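Local atomic coordinates of large component of pyocin AP41 (Pseudomonas aeruginosa, PDB entry 4UHQ), a protein that probably cuts DNA as the endonuclease of a bacteriocin, of which this chain is the C-terminal metal-binding DNase domain. Residues A[43-48]-A[94-99]. Residues are numbered along the deposited sequence; the frame is centred on the assembly and turned at random.
Sequences KSWRDF and FEIHHV. With NI (nickel (II) ion), chain E.
The indole of W45 takes the imidazole of H98 over one face and the side chain of I96 at its edge. Strand 95-98 belongs to the HNH motif of the colicin/pyocin DNase fold, of the His-Me finger clan. H98 CE1 sits 3.4 Å from W45 CH2, above the indole plane and displaced toward the rim. The six-membered ring of W45 and the H98 ring have centroids 4.7 Å apart. Their planes are inclined at 55°, so the pair is oblique. At the edge, I96 CB lies in the indole plane, and I96 CG2 is 3.8 Å from W45 CZ2.

Strand 95-98 is an edge strand, paired antiparallel with 114-117. The contact sets the first turn of helix 45-57 against this strand. It rests on van der Waals contact, with no hydrogen bond between the two segments. W45 CG is anti to the backbone N (chi1 178°), which carries the indole out to the strand. S44 caps the helix: D47 N donates to S44 OG at 3.1 Å. D47 OD2 in turn accepts from K43 N over 2.9 Å, through its anti lone pair.

H97 and H98 have different tasks. The H97 side chain leaves the strand away from W45, toward the nickel, which H122 and H126 also bind. E95 OE1 accepts from H122 ND1, consistent with a second-shell role in orienting that ligand. H98 stays on the indole side. Its NE2 is hydrogen-bonded to L108 O and its ND1 to a citrate, probably from the crystallisation liquor. The bond to L108 should limit rotation of the imidazole over W45; the citrate adds a second hold in this crystal. On the metal side, H97 ND1 binds the nickel at 2.1 Å, and a water binds it at 2.2 Å.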
loop_
_atom_site.group_PDB
_atom_site.type_symbol
_atom_site.label_atom_id
_atom_site.label_comp_id
_atom_site.label_asym_id
_atom_site.label_seq_id
_atom_site.Cartn_x
_atom_site.Cartn_y
_atom_site.Cartn_z
ATOM N N LYS A 43 -1.198 15.894 5.375
ATOM C CA LYS A 43 -2.250 16.481 6.186
ATOM C C LYS A 43 -3.107 15.427 6.879
ATOM O O LYS A 43 -3.765 15.713 7.916
ATOM C CB LYS A 43 -3.149 17.374 5.322
ATOM C CG LYS A 43 -2.387 18.386 4.471
ATOM C CD LYS A 43 -3.321 19.342 3.724
ATOM C CE LYS A 43 -3.580 20.590 4.557
ATOM N NZ LYS A 43 -4.326 21.689 3.862
ATOM N N SER A 44 -3.093 14.232 6.305
ATOM C CA SER A 44 -4.052 13.187 6.664
ATOM C C SER A 44 -3.650 11.902 5.994
ATOM O O SER A 44 -2.807 11.901 5.064
ATOM C CB SER A 44 -5.460 13.567 6.229
ATOM O OG SER A 44 -5.550 13.520 4.810
ATOM N N TRP A 45 -4.260 10.798 6.414
ATOM C CA TRP A 45 -3.963 9.534 5.741
ATOM C C TRP A 45 -4.408 9.573 4.267
ATOM O O TRP A 45 -3.680 9.126 3.376
ATOM C CB TRP A 45 -4.630 8.377 6.466
ATOM C CG TRP A 45 -4.369 7.109 5.752
ATOM C CD1 TRP A 45 -5.279 6.349 5.090
ATOM C CD2 TRP A 45 -3.091 6.480 5.567
ATOM N NE1 TRP A 45 -4.653 5.252 4.526
ATOM C CE2 TRP A 45 -3.313 5.312 4.817
ATOM C CE3 TRP A 45 -1.790 6.779 6.001
ATOM C CZ2 TRP A 45 -2.276 4.465 4.459
ATOM C CZ3 TRP A 45 -0.777 5.933 5.629
ATOM C CH2 TRP A 45 -1.022 4.804 4.902
ATOM N N ARG A 46 -5.586 10.144 4.013
ATOM C CA ARG A 46 -6.039 10.306 2.632
ATOM C C ARG A 46 -5.010 11.048 1.761
ATOM O O ARG A 46 -4.770 10.675 0.618
ATOM C CB ARG A 46 -7.372 11.057 2.621
ATOM C CG ARG A 46 -7.836 11.479 1.219
ATOM C CD ARG A 46 -9.203 12.127 1.273
ATOM N NE ARG A 46 -9.674 12.479 -0.060
ATOM C CZ ARG A 46 -10.866 13.014 -0.307
ATOM N NH1 ARG A 46 -11.707 13.255 0.692
ATOM N NH2 ARG A 46 -11.219 13.305 -1.550
ATOM N N ASP A 47 -4.456 12.140 2.284
ATOM C CA ASP A 47 -3.430 12.881 1.571
ATOM C C ASP A 47 -2.263 11.982 1.246
ATOM O O ASP A 47 -1.756 11.950 0.106
ATOM C CB ASP A 47 -2.996 14.081 2.449
ATOM C CG ASP A 47 -2.064 15.049 1.745
ATOM O OD1 ASP A 47 -2.080 15.146 0.492
ATOM O OD2 ASP A 47 -1.335 15.770 2.485
ATOM N N PHE A 48 -1.804 11.237 2.229
ATOM C CA PHE A 48 -0.690 10.325 1.957
ATOM C C PHE A 48 -1.052 9.285 0.884
ATOM O O PHE A 48 -0.250 9.019 -0.021
ATOM C CB PHE A 48 -0.240 9.619 3.255
ATOM C CG PHE A 48 0.852 8.621 3.022
ATOM C CD1 PHE A 48 0.549 7.317 2.711
ATOM C CD2 PHE A 48 2.178 8.997 3.092
ATOM C CE1 PHE A 48 1.565 6.397 2.454
ATOM C CE2 PHE A 48 3.206 8.077 2.865
ATOM C CZ PHE A 48 2.911 6.786 2.538
ATOM N N PHE A 94 -6.543 -2.274 -4.232
ATOM C CA PHE A 94 -5.370 -2.520 -3.407
ATOM C C PHE A 94 -5.332 -1.535 -2.236
ATOM O O PHE A 94 -5.640 -0.343 -2.370
ATOM C CB PHE A 94 -4.096 -2.416 -4.273
ATOM C CG PHE A 94 -3.922 -3.570 -5.211
ATOM C CD1 PHE A 94 -3.286 -4.701 -4.802
ATOM C CD2 PHE A 94 -4.331 -3.460 -6.532
ATOM C CE1 PHE A 94 -3.108 -5.784 -5.669
ATOM C CE2 PHE A 94 -4.157 -4.531 -7.396
ATOM C CZ PHE A 94 -3.531 -5.658 -6.982
ATOM N N GLU A 95 -4.972 -2.072 -1.081
ATOM C CA GLU A 95 -4.967 -1.333 0.175
ATOM C C GLU A 95 -3.580 -1.213 0.744
ATOM O O GLU A 95 -2.759 -2.096 0.545
ATOM C CB GLU A 95 -5.892 -2.059 1.212
ATOM C CG GLU A 95 -7.364 -1.922 0.750
ATOM C CD GLU A 95 -8.367 -2.626 1.603
ATOM O OE1 GLU A 95 -7.949 -3.363 2.524
ATOM O OE2 GLU A 95 -9.582 -2.462 1.322
ATOM N N ILE A 96 -3.326 -0.119 1.463
ATOM C CA ILE A 96 -2.081 0.062 2.185
ATOM C C ILE A 96 -2.334 -0.359 3.635
ATOM O O ILE A 96 -3.183 0.243 4.311
ATOM C CB ILE A 96 -1.640 1.522 2.116
ATOM C CG1 ILE A 96 -1.507 1.987 0.672
ATOM C CG2 ILE A 96 -0.280 1.659 2.858
ATOM C CD1 ILE A 96 -1.341 3.514 0.572
ATOM N N HIS A 97 -1.707 -1.448 4.060
ATOM C CA HIS A 97 -1.896 -1.955 5.426
ATOM C C HIS A 97 -0.701 -1.597 6.299
ATOM O O HIS A 97 0.465 -1.635 5.875
ATOM C CB HIS A 97 -2.116 -3.484 5.350
ATOM C CG HIS A 97 -1.813 -4.266 6.607
ATOM N ND1 HIS A 97 -2.614 -4.269 7.749
ATOM C CD2 HIS A 97 -0.829 -5.173 6.844
ATOM C CE1 HIS A 97 -2.104 -5.108 8.634
ATOM N NE2 HIS A 97 -1.016 -5.666 8.112
ATOM N N HIS A 98 -1.013 -1.206 7.529
ATOM C CA HIS A 98 0.008 -0.944 8.530
ATOM C C HIS A 98 0.394 -2.259 9.199
ATOM O O HIS A 98 -0.407 -2.900 9.868
ATOM C CB HIS A 98 -0.527 0.078 9.560
ATOM C CG HIS A 98 -0.656 1.451 8.973
ATOM N ND1 HIS A 98 -1.784 1.887 8.301
ATOM C CD2 HIS A 98 0.231 2.477 8.956
ATOM C CE1 HIS A 98 -1.563 3.128 7.860
ATOM N NE2 HIS A 98 -0.349 3.505 8.243
ATOM N N VAL A 99 1.640 -2.670 8.978
ATOM C CA VAL A 99 2.141 -3.984 9.371
ATOM C C VAL A 99 2.001 -4.195 10.873
ATOM O O VAL A 99 1.498 -5.233 11.312
ATOM C CB VAL A 99 3.606 -4.136 8.944
ATOM C CG1 VAL A 99 4.182 -5.441 9.420
ATOM C CG2 VAL A 99 3.710 -4.114 7.407
HETATM NI NI NI E . -4.313 -3.234 8.381
HETATM O O HOH W 1 -3.129 -2.793 10.130
#